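Local coordinates for sarcosine oxidase (PDB 1Y56), which probably oxidises L-proline as the beta subunit of an archaeal L-proline dehydrogenase complex, carrying FAD, with an FMN bound close by, at residues B[144-148]-B[253-257]; B[49-55]-B[336-340]. One frame throughout, in Å; residues are numbered along the deposited sequence.

Contact 1. Residues B[144-148]-B[253-257]; sequences GKADP and TQTFH
Lys145 NZ is gripped by three oxygens, two of them supplied by residues 253-257. The shorter of these two bonds runs 2.8 Å from Lys145 NZ to Gln254 O; the ammonium lies in the carbonyl plane, on a lone pair, with a C=O...N angle of 144°. The second reaches Thr253 OG1, 3.2 Å from Lys145 NZ. Asn239 O, just before strand 241-244, is the third acceptor. CG of Lys145 sits between its backbone N and carbonyl carbon (chi1 38°), and from there the chain runs extended toward residues 253-254, its CD passing 3.5 Å from Thr253 OG1. A methionine in place of Lys145 would probably leave these three oxygens without their shared donor and so weaken the tie between the two segments. Phe256 makes the other half of the contact. Its CZ meets Lys145 O at 3.6 Å, the oxygen lying at the ring edge near the ring plane, while CE2 comes obliquely to Ala146 CA at 4.0 Å. Beyond the ring, Asp147 touches the bound FMN and caps the N-terminus of helix 148-161, its OD1 accepting a hydrogen bond from Glu150 N. The contact thus joins short strand 145-146 to the loop between strands 250-253 and 261-263, and ends in an aspartate N-cap bordering the FMN site.

Contact 2. Residues B[49-55]-B[336-340]; sequences TGIRQQF and HGFMM. With FAD (flavin-adenine dinucleotide), chain I.
The FAD site of this Rossmann-type flavoprotein is bordered here by the start of helix 337-354 and the loop 49-55, with backbone amides from both holding the pyrimidine edge of the flavin. Met339 N donates to FAD O2 at 2.7 Å, nearly straight at 172°, and Gly50 N donates to FAD O4 at 2.9 Å. Between these anchors the two segments meet by van der Waals and aromatic contacts, with no hydrogen bond across them. Gly50 presents its CA to the edge of the Phe338 ring, 3.6 Å from CD1; the positive phi of Gly50 by itself favours glycine. Ile51, which follows a cis peptide bond, lays CG2 against Met339 CB at 3.7 Å. CG of Met339 lies between its backbone N and carbonyl carbon (chi1 60°), and the sulfur beyond it reaches the edge of the Phe55 ring, a Met-aromatic contact. Phe55 in turn points its own edge at the face of His336 in a T-shaped pair, planes at 75°. Over one face of Phe55, Arg52 NH2 stands 3.3 Å above the ring centre, and the same nitrogen donates to Gln54 O, which lies in the guanidinium plane but receives the bond from above its carbonyl plane.

Centres 13 Å apart, the two contacts are joined directly through their first segments. Gly144 O lies 2.8 Å from Ile51 N, and Ala146 N lies 3.2 Å from Thr49 O, both probable hydrogen bonds that run loop 49-55 alongside strand 145-146. Pro148 also packs on Phe338, at the start of helix 337-354. Along the chain the order is 49-55, 144-148, 253-257, 336-340, so contact 2 encloses contact 1, and all four segments belong to the FAD-dependent oxidoreductase region of the chain. Contact 2 touches the flavin of FAD, whereas contact 1 touches FMN through Asp147. These probable bonds and the Pro148-Phe338 packing connect the FAD-side segments to a residue of the FMN pocket.

Contact 1. Residues B[144-148]-B[253-257]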
ATOM      1  N   GLY B 144     -12.389 -58.768  -8.366  1.00 31.73           N
ATOM      2  CA  GLY B 144     -11.818 -58.337  -7.104  1.00 31.19           C
ATOM      3  C   GLY B 144     -11.557 -56.853  -7.025  1.00 31.18           C
ATOM      4  O   GLY B 144     -12.056 -56.073  -7.827  1.00 30.95           O
ATOM      5  N   LYS B 145     -10.773 -56.475  -6.027  1.00 31.26           N
ATOM      6  CA  LYS B 145     -10.435 -55.094  -5.767  1.00 31.25           C
ATOM      7  C   LYS B 145      -8.981 -55.006  -5.323  1.00 31.70           C
ATOM      8  O   LYS B 145      -8.443 -55.968  -4.789  1.00 31.80           O
ATOM      9  CB  LYS B 145     -11.379 -54.502  -4.725  1.00 30.82           C
ATOM     10  CG  LYS B 145     -11.741 -55.446  -3.633  1.00 30.62           C
ATOM     11  CD  LYS B 145     -12.563 -54.770  -2.573  1.00 30.28           C
ATOM     12  CE  LYS B 145     -12.387 -55.496  -1.268  1.00 29.25           C
ATOM     13  NZ  LYS B 145     -13.500 -55.200  -0.365  1.00 30.98           N
ATOM     14  N   ALA B 146      -8.345 -53.865  -5.592  1.00 32.18           N
ATOM     15  CA  ALA B 146      -6.942 -53.618  -5.261  1.00 32.75           C
ATOM     16  C   ALA B 146      -6.797 -52.115  -5.089  1.00 33.30           C
ATOM     17  O   ALA B 146      -7.627 -51.371  -5.600  1.00 33.73           O
ATOM     18  CB  ALA B 146      -6.036 -54.110  -6.378  1.00 32.37           C
ATOM     19  N   ASP B 147      -5.755 -51.664  -4.385  1.00 33.74           N
ATOM     20  CA  ASP B 147      -5.504 -50.229  -4.225  1.00 34.00           C
ATOM     21  C   ASP B 147      -4.701 -49.679  -5.407  1.00 33.81           C
ATOM     22  O   ASP B 147      -3.535 -50.053  -5.599  1.00 33.85           O
ATOM     23  CB  ASP B 147      -4.799 -49.918  -2.903  1.00 34.26           C
ATOM     24  CG  ASP B 147      -4.565 -48.423  -2.700  1.00 36.37           C
ATOM     25  OD1 ASP B 147      -3.426 -47.957  -2.961  1.00 38.14           O
ATOM     26  OD2 ASP B 147      -5.522 -47.709  -2.296  1.00 39.00           O
ATOM     27  N   PRO B 148      -5.323 -48.782  -6.207  1.00 33.61           N
ATOM     28  CA  PRO B 148      -4.653 -48.330  -7.417  1.00 33.37           C
ATOM     29  C   PRO B 148      -3.309 -47.682  -7.137  1.00 33.31           C
ATOM     30  O   PRO B 148      -2.394 -47.825  -7.948  1.00 33.60           O
ATOM     31  CB  PRO B 148      -5.645 -47.332  -8.013  1.00 33.20           C
ATOM     32  CG  PRO B 148      -6.945 -47.779  -7.492  1.00 32.93           C
ATOM     33  CD  PRO B 148      -6.651 -48.161  -6.082  1.00 33.29           C
ATOM     34  N   THR B 253     -18.096 -50.669  -2.071  1.00 28.49           N
ATOM     35  CA  THR B 253     -17.355 -51.792  -1.493  1.00 28.48           C
ATOM     36  C   THR B 253     -16.589 -51.286  -0.259  1.00 28.74           C
ATOM     37  O   THR B 253     -16.600 -50.092   0.026  1.00 28.58           O
ATOM     38  CB  THR B 253     -16.378 -52.428  -2.524  1.00 28.45           C
ATOM     39  OG1 THR B 253     -15.805 -53.623  -1.980  1.00 27.71           O
ATOM     40  CG2 THR B 253     -15.261 -51.444  -2.902  1.00 27.69           C
ATOM     41  N   GLN B 254     -15.934 -52.179   0.473  1.00 28.85           N
ATOM     42  CA  GLN B 254     -15.146 -51.752   1.622  1.00 29.19           C
ATOM     43  C   GLN B 254     -13.671 -51.716   1.230  1.00 29.59           C
ATOM     44  O   GLN B 254     -13.198 -52.586   0.495  1.00 29.51           O
ATOM     45  CB  GLN B 254     -15.409 -52.675   2.812  1.00 28.95           C
ATOM     46  CG  GLN B 254     -14.627 -52.384   4.069  1.00 28.95           C
ATOM     47  CD  GLN B 254     -15.181 -53.125   5.282  1.00 30.10           C
ATOM     48  OE1 GLN B 254     -15.814 -54.177   5.147  1.00 29.70           O
ATOM     49  NE2 GLN B 254     -14.948 -52.572   6.478  1.00 29.58           N
ATOM     50  N   THR B 255     -12.955 -50.688   1.686  1.00 30.08           N
ATOM     51  CA  THR B 255     -11.513 -50.613   1.456  1.00 30.30           C
ATOM     52  C   THR B 255     -10.760 -51.533   2.419  1.00 30.87           C
ATOM     53  O   THR B 255     -11.329 -52.054   3.401  1.00 30.50           O
ATOM     54  CB  THR B 255     -10.959 -49.191   1.632  1.00 30.16           C
ATOM     55  OG1 THR B 255     -11.162 -48.765   2.980  1.00 29.84           O
ATOM     56  CG2 THR B 255     -11.624 -48.225   0.686  1.00 30.44           C
ATOM     57  N   PHE B 256      -9.470 -51.712   2.135  1.00 31.46           N
ATOM     58  CA  PHE B 256      -8.588 -52.478   3.001  1.00 31.77           C
ATOM     59  C   PHE B 256      -8.426 -51.804   4.363  1.00 32.30           C
ATOM     60  O   PHE B 256      -8.320 -52.479   5.374  1.00 32.37           O
ATOM     61  CB  PHE B 256      -7.253 -52.738   2.312  1.00 31.38           C
ATOM     62  CG  PHE B 256      -7.384 -53.488   1.002  1.00 31.66           C
ATOM     63  CD1 PHE B 256      -8.321 -54.515   0.857  1.00 31.61           C
ATOM     64  CD2 PHE B 256      -6.563 -53.177  -0.084  1.00 31.16           C
ATOM     65  CE1 PHE B 256      -8.446 -55.203  -0.351  1.00 31.61           C
ATOM     66  CE2 PHE B 256      -6.682 -53.864  -1.294  1.00 30.44           C
ATOM     67  CZ  PHE B 256      -7.619 -54.880  -1.426  1.00 30.92           C
ATOM     68  N   HIS B 257      -8.457 -50.473   4.391  1.00 33.04           N
ATOM     69  CA  HIS B 257      -8.506 -49.741   5.662  1.00 33.73           C
ATOM     70  C   HIS B 257      -9.819 -49.965   6.463  1.00 33.70           C
ATOM     71  O   HIS B 257      -9.817 -49.848   7.685  1.00 33.78           O
ATOM     72  CB  HIS B 257      -8.239 -48.237   5.437  1.00 34.11           C
ATOM     73  CG  HIS B 257      -8.182 -47.429   6.703  1.00 35.72           C
ATOM     74  ND1 HIS B 257      -7.013 -47.229   7.409  1.00 37.69           N
ATOM     75  CD2 HIS B 257      -9.151 -46.781   7.395  1.00 37.20           C
ATOM     76  CE1 HIS B 257      -7.261 -46.489   8.477  1.00 37.78           C
ATOM     77  NE2 HIS B 257      -8.552 -46.201   8.490  1.00 38.43           N
TER

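Contact 2. Residues B[49-55]-B[336-340]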
ATOM      1  N   THR B  49     -11.705 -49.168  -6.604  1.00 35.27           N
ATOM      2  CA  THR B  49     -10.822 -50.325  -6.457  1.00 35.17           C
ATOM      3  C   THR B  49     -10.968 -51.466  -7.508  1.00 35.11           C
ATOM      4  O   THR B  49     -10.783 -52.624  -7.162  1.00 35.26           O
ATOM      5  CB  THR B  49     -10.717 -50.825  -4.949  1.00 35.20           C
ATOM      6  OG1 THR B  49     -12.017 -50.986  -4.375  1.00 35.58           O
ATOM      7  CG2 THR B  49      -9.931 -49.840  -4.085  1.00 34.15           C
ATOM      8  N   GLY B  50     -11.253 -51.124  -8.783  1.00 35.17           N
ATOM      9  CA  GLY B  50     -11.243 -52.081  -9.955  1.00 34.46           C
ATOM     10  C   GLY B  50     -12.241 -53.144  -9.611  1.00 34.24           C
ATOM     11  O   GLY B  50     -13.181 -52.813  -8.896  1.00 34.88           O
ATOM     12  N   ILE B  51     -12.125 -54.405 -10.038  1.00 33.70           N
ATOM     13  CA  ILE B  51     -11.420 -54.968 -11.172  1.00 32.90           C
ATOM     14  C   ILE B  51     -12.451 -56.038 -11.532  1.00 32.43           C
ATOM     15  O   ILE B  51     -12.921 -56.767 -10.665  1.00 31.72           O
ATOM     16  CB  ILE B  51     -10.097 -55.709 -10.812  1.00 33.06           C
ATOM     17  CG1 ILE B  51      -9.044 -54.758 -10.234  1.00 33.17           C
ATOM     18  CG2 ILE B  51      -9.517 -56.416 -12.051  1.00 32.38           C
ATOM     19  CD1 ILE B  51      -7.718 -55.423  -9.887  1.00 31.78           C
ATOM     20  N   ARG B  52     -12.795 -56.137 -12.807  1.00 32.43           N
ATOM     21  CA  ARG B  52     -14.018 -56.793 -13.209  1.00 32.51           C
ATOM     22  C   ARG B  52     -13.828 -57.483 -14.552  1.00 33.04           C
ATOM     23  O   ARG B  52     -13.113 -56.970 -15.423  1.00 33.16           O
ATOM     24  CB  ARG B  52     -15.072 -55.709 -13.356  1.00 32.45           C
ATOM     25  CG  ARG B  52     -16.486 -56.158 -13.270  1.00 32.37           C
ATOM     26  CD  ARG B  52     -17.388 -55.353 -14.237  1.00 33.34           C
ATOM     27  NE  ARG B  52     -17.070 -53.925 -14.334  1.00 31.91           N
ATOM     28  CZ  ARG B  52     -17.361 -53.161 -15.386  1.00 30.45           C
ATOM     29  NH1 ARG B  52     -17.023 -51.880 -15.370  1.00 30.13           N
ATOM     30  NH2 ARG B  52     -17.972 -53.669 -16.452  1.00 28.01           N
ATOM     31  N   GLN B  53     -14.463 -58.643 -14.723  1.00 33.37           N
ATOM     32  CA  GLN B  53     -14.481 -59.340 -16.024  1.00 33.65           C
ATOM     33  C   GLN B  53     -15.888 -59.384 -16.627  1.00 33.74           C
ATOM     34  O   GLN B  53     -16.075 -59.898 -17.728  1.00 33.68           O
ATOM     35  CB  GLN B  53     -13.937 -60.770 -15.904  1.00 33.71           C
ATOM     36  CG  GLN B  53     -12.506 -60.889 -15.415  1.00 33.85           C
ATOM     37  CD  GLN B  53     -12.229 -62.232 -14.770  1.00 34.79           C
ATOM     38  OE1 GLN B  53     -11.555 -63.083 -15.359  1.00 35.78           O
ATOM     39  NE2 GLN B  53     -12.758 -62.438 -13.560  1.00 34.32           N
ATOM     40  N   GLN B  54     -16.872 -58.860 -15.894  1.00 34.04           N
ATOM     41  CA  GLN B  54     -18.267 -58.855 -16.335  1.00 34.49           C
ATOM     42  C   GLN B  54     -18.559 -57.691 -17.291  1.00 34.90           C
ATOM     43  O   GLN B  54     -19.109 -56.661 -16.911  1.00 34.65           O
ATOM     44  CB  GLN B  54     -19.219 -58.864 -15.141  1.00 34.34           C
ATOM     45  CG  GLN B  54     -19.130 -60.128 -14.300  1.00 34.52           C
ATOM     46  CD  GLN B  54     -20.106 -60.126 -13.139  1.00 35.13           C
ATOM     47  OE1 GLN B  54     -21.321 -60.130 -13.331  1.00 34.70           O
ATOM     48  NE2 GLN B  54     -19.573 -60.118 -11.920  1.00 36.02           N
ATOM     49  N   PHE B  55     -18.150 -57.887 -18.541  1.00 35.69           N
ATOM     50  CA  PHE B  55     -18.402 -56.971 -19.643  1.00 36.04           C
ATOM     51  C   PHE B  55     -19.355 -57.654 -20.632  1.00 36.57           C
ATOM     52  O   PHE B  55     -19.773 -58.796 -20.401  1.00 36.73           O
ATOM     53  CB  PHE B  55     -17.078 -56.561 -20.285  1.00 35.82           C
ATOM     54  CG  PHE B  55     -16.302 -55.575 -19.463  1.00 35.42           C
ATOM     55  CD1 PHE B  55     -15.591 -55.990 -18.335  1.00 36.48           C
ATOM     56  CD2 PHE B  55     -16.295 -54.225 -19.800  1.00 34.11           C
ATOM     57  CE1 PHE B  55     -14.873 -55.067 -17.553  1.00 36.61           C
ATOM     58  CE2 PHE B  55     -15.587 -53.296 -19.040  1.00 34.21           C
ATOM     59  CZ  PHE B  55     -14.876 -53.711 -17.912  1.00 35.87           C
ATOM     60  N   HIS B 336     -13.062 -47.439 -16.404  1.00 29.17           N
ATOM     61  CA  HIS B 336     -12.645 -48.788 -16.075  1.00 28.31           C
ATOM     62  C   HIS B 336     -11.253 -49.078 -16.630  1.00 28.26           C
ATOM     63  O   HIS B 336     -10.932 -50.212 -16.975  1.00 28.31           O
ATOM     64  CB  HIS B 336     -13.674 -49.792 -16.596  1.00 28.15           C
ATOM     65  CG  HIS B 336     -13.969 -49.655 -18.058  1.00 27.92           C
ATOM     66  ND1 HIS B 336     -15.111 -49.049 -18.532  1.00 27.61           N
ATOM     67  CD2 HIS B 336     -13.268 -50.042 -19.152  1.00 27.41           C
ATOM     68  CE1 HIS B 336     -15.104 -49.070 -19.854  1.00 27.92           C
ATOM     69  NE2 HIS B 336     -13.993 -49.661 -20.255  1.00 27.65           N
ATOM     70  N   GLY B 337     -10.425 -48.043 -16.709  1.00 28.12           N
ATOM     71  CA  GLY B 337      -9.065 -48.195 -17.209  1.00 27.88           C
ATOM     72  C   GLY B 337      -8.060 -48.747 -16.219  1.00 27.81           C
ATOM     73  O   GLY B 337      -7.014 -49.246 -16.625  1.00 28.21           O
ATOM     74  N   PHE B 338      -8.349 -48.659 -14.923  1.00 27.55           N
ATOM     75  CA  PHE B 338      -7.434 -49.221 -13.919  1.00 27.40           C
ATOM     76  C   PHE B 338      -7.364 -50.749 -14.022  1.00 27.61           C
ATOM     77  O   PHE B 338      -6.277 -51.312 -14.136  1.00 27.47           O
ATOM     78  CB  PHE B 338      -7.811 -48.768 -12.508  1.00 26.98           C
ATOM     79  CG  PHE B 338      -7.259 -49.634 -11.417  1.00 25.88           C
ATOM     80  CD1 PHE B 338      -8.108 -50.417 -10.641  1.00 25.73           C
ATOM     81  CD2 PHE B 338      -5.897 -49.662 -11.146  1.00 25.70           C
ATOM     82  CE1 PHE B 338      -7.601 -51.228  -9.604  1.00 25.40           C
ATOM     83  CE2 PHE B 338      -5.377 -50.473 -10.114  1.00 24.42           C
ATOM     84  CZ  PHE B 338      -6.230 -51.251  -9.347  1.00 24.56           C
ATOM     85  N   MET B 339      -8.528 -51.398 -14.008  1.00 27.61           N
ATOM     86  CA  MET B 339      -8.623 -52.844 -14.151  1.00 27.38           C
ATOM     87  C   MET B 339      -7.983 -53.375 -15.440  1.00 27.52           C
ATOM     88  O   MET B 339      -7.395 -54.455 -15.446  1.00 27.53           O
ATOM     89  CB  MET B 339     -10.074 -53.296 -14.032  1.00 27.22           C
ATOM     90  CG  MET B 339     -11.030 -52.719 -15.049  1.00 26.76           C
ATOM     91  SD  MET B 339     -12.724 -53.271 -14.718  1.00 27.75           S
ATOM     92  CE  MET B 339     -13.399 -51.982 -13.659  1.00 28.04           C
ATOM     93  N   MET B 340      -8.067 -52.608 -16.520  1.00 27.57           N
ATOM     94  CA  MET B 340      -7.533 -53.062 -17.807  1.00 27.72           C
ATOM     95  C   MET B 340      -6.006 -53.019 -17.894  1.00 27.82           C
ATOM     96  O   MET B 340      -5.401 -53.753 -18.682  1.00 27.73           O
ATOM     97  CB  MET B 340      -8.116 -52.228 -18.944  1.00 27.49           C
ATOM     98  CG  MET B 340      -9.509 -52.618 -19.358  1.00 28.01           C
ATOM     99  SD  MET B 340     -10.152 -51.583 -20.684  1.00 28.67           S
ATOM    100  CE  MET B 340      -9.051 -52.016 -22.035  1.00 28.54           C
TER
HETATM  101  PA  FAD I 800      -4.047 -41.252 -15.330  1.00 25.01           P
HETATM  102  O1A FAD I 800      -4.753 -39.930 -15.302  1.00 25.46           O
HETATM  103  O2A FAD I 800      -3.980 -42.056 -14.058  1.00 26.88           O
HETATM  104  O5B FAD I 800      -2.580 -41.032 -15.940  1.00 24.28           O
HETATM  105  C5B FAD I 800      -2.328 -40.026 -16.908  1.00 23.45           C
HETATM  106  C4B FAD I 800      -1.106 -39.264 -16.432  1.00 24.12           C
HETATM  107  O4B FAD I 800      -0.591 -38.488 -17.507  1.00 24.34           O
HETATM  108  C3B FAD I 800      -1.413 -38.295 -15.293  1.00 24.00           C
HETATM  109  O3B FAD I 800      -0.722 -38.711 -14.103  1.00 23.42           O
HETATM  110  C2B FAD I 800      -0.924 -36.948 -15.797  1.00 22.97           C
HETATM  111  O2B FAD I 800      -0.118 -36.236 -14.871  1.00 22.18           O
HETATM  112  C1B FAD I 800      -0.031 -37.309 -16.953  1.00 23.12           C
HETATM  113  N9A FAD I 800       0.068 -36.207 -17.934  1.00 23.71           N
HETATM  114  C8A FAD I 800      -0.929 -35.472 -18.462  1.00 22.88           C
HETATM  115  N7A FAD I 800      -0.384 -34.556 -19.296  1.00 23.06           N
HETATM  116  C5A FAD I 800       0.953 -34.728 -19.281  1.00 23.59           C
HETATM  117  C6A FAD I 800       2.016 -34.109 -19.930  1.00 24.50           C
HETATM  118  N6A FAD I 800       1.795 -33.091 -20.798  1.00 24.89           N
HETATM  119  N1A FAD I 800       3.271 -34.534 -19.689  1.00 24.91           N
HETATM  120  C2A FAD I 800       3.517 -35.548 -18.832  1.00 24.45           C
HETATM  121  N3A FAD I 800       2.513 -36.167 -18.192  1.00 23.35           N
HETATM  122  C4A FAD I 800       1.230 -35.773 -18.413  1.00 23.62           C
HETATM  123  N1  FAD I 800     -11.111 -47.702 -13.061  1.00 24.64           N
HETATM  124  C2  FAD I 800     -11.235 -49.008 -12.757  1.00 24.60           C
HETATM  125  O2  FAD I 800     -10.732 -49.849 -13.523  1.00 24.58           O
HETATM  126  N3  FAD I 800     -11.882 -49.436 -11.655  1.00 24.36           N
HETATM  127  C4  FAD I 800     -12.444 -48.582 -10.778  1.00 24.96           C
HETATM  128  O4  FAD I 800     -13.034 -49.000  -9.753  1.00 25.23           O
HETATM  129  C4X FAD I 800     -12.372 -47.217 -11.025  1.00 25.07           C
HETATM  130  N5  FAD I 800     -12.917 -46.291 -10.195  1.00 24.76           N
HETATM  131  C5X FAD I 800     -12.810 -44.965 -10.474  1.00 24.58           C
HETATM  132  C6  FAD I 800     -13.384 -44.042  -9.590  1.00 23.77           C
HETATM  133  C7  FAD I 800     -13.288 -42.670  -9.840  1.00 24.46           C
HETATM  134  C7M FAD I 800     -13.913 -41.686  -8.876  1.00 23.39           C
HETATM  135  C8  FAD I 800     -12.614 -42.228 -10.988  1.00 25.03           C
HETATM  136  C8M FAD I 800     -12.483 -40.790 -11.306  1.00 24.17           C
HETATM  137  C9  FAD I 800     -12.044 -43.145 -11.871  1.00 24.87           C
HETATM  138  C9A FAD I 800     -12.129 -44.515 -11.625  1.00 24.58           C
HETATM  139  N10 FAD I 800     -11.566 -45.380 -12.496  1.00 24.39           N
HETATM  140  C10 FAD I 800     -11.654 -46.772 -12.253  1.00 25.16           C
HETATM  141  C1' FAD I 800     -10.894 -44.883 -13.691  1.00 23.57           C
HETATM  142  C2' FAD I 800      -9.401 -45.040 -13.571  1.00 23.27           C
HETATM  143  O2' FAD I 800      -8.958 -44.134 -12.570  1.00 24.50           O
HETATM  144  C3' FAD I 800      -8.777 -44.646 -14.890  1.00 22.91           C
HETATM  145  O3' FAD I 800      -9.359 -45.423 -15.944  1.00 21.67           O
HETATM  146  C4' FAD I 800      -7.279 -44.883 -14.839  1.00 23.31           C
HETATM  147  O4' FAD I 800      -6.670 -44.147 -13.763  1.00 23.52           O
HETATM  148  C5' FAD I 800      -6.630 -44.474 -16.148  1.00 22.99           C
HETATM  149  O5' FAD I 800      -5.231 -44.524 -15.902  1.00 23.09           O
HETATM  150  P   FAD I 800      -4.266 -43.678 -16.835  1.00 23.08           P
HETATM  151  O1P FAD I 800      -4.712 -43.905 -18.255  1.00 22.91           O
HETATM  152  O2P FAD I 800      -2.864 -43.985 -16.393  1.00 23.48           O
HETATM  153  O3P FAD I 800      -4.720 -42.178 -16.455  1.00 25.01           O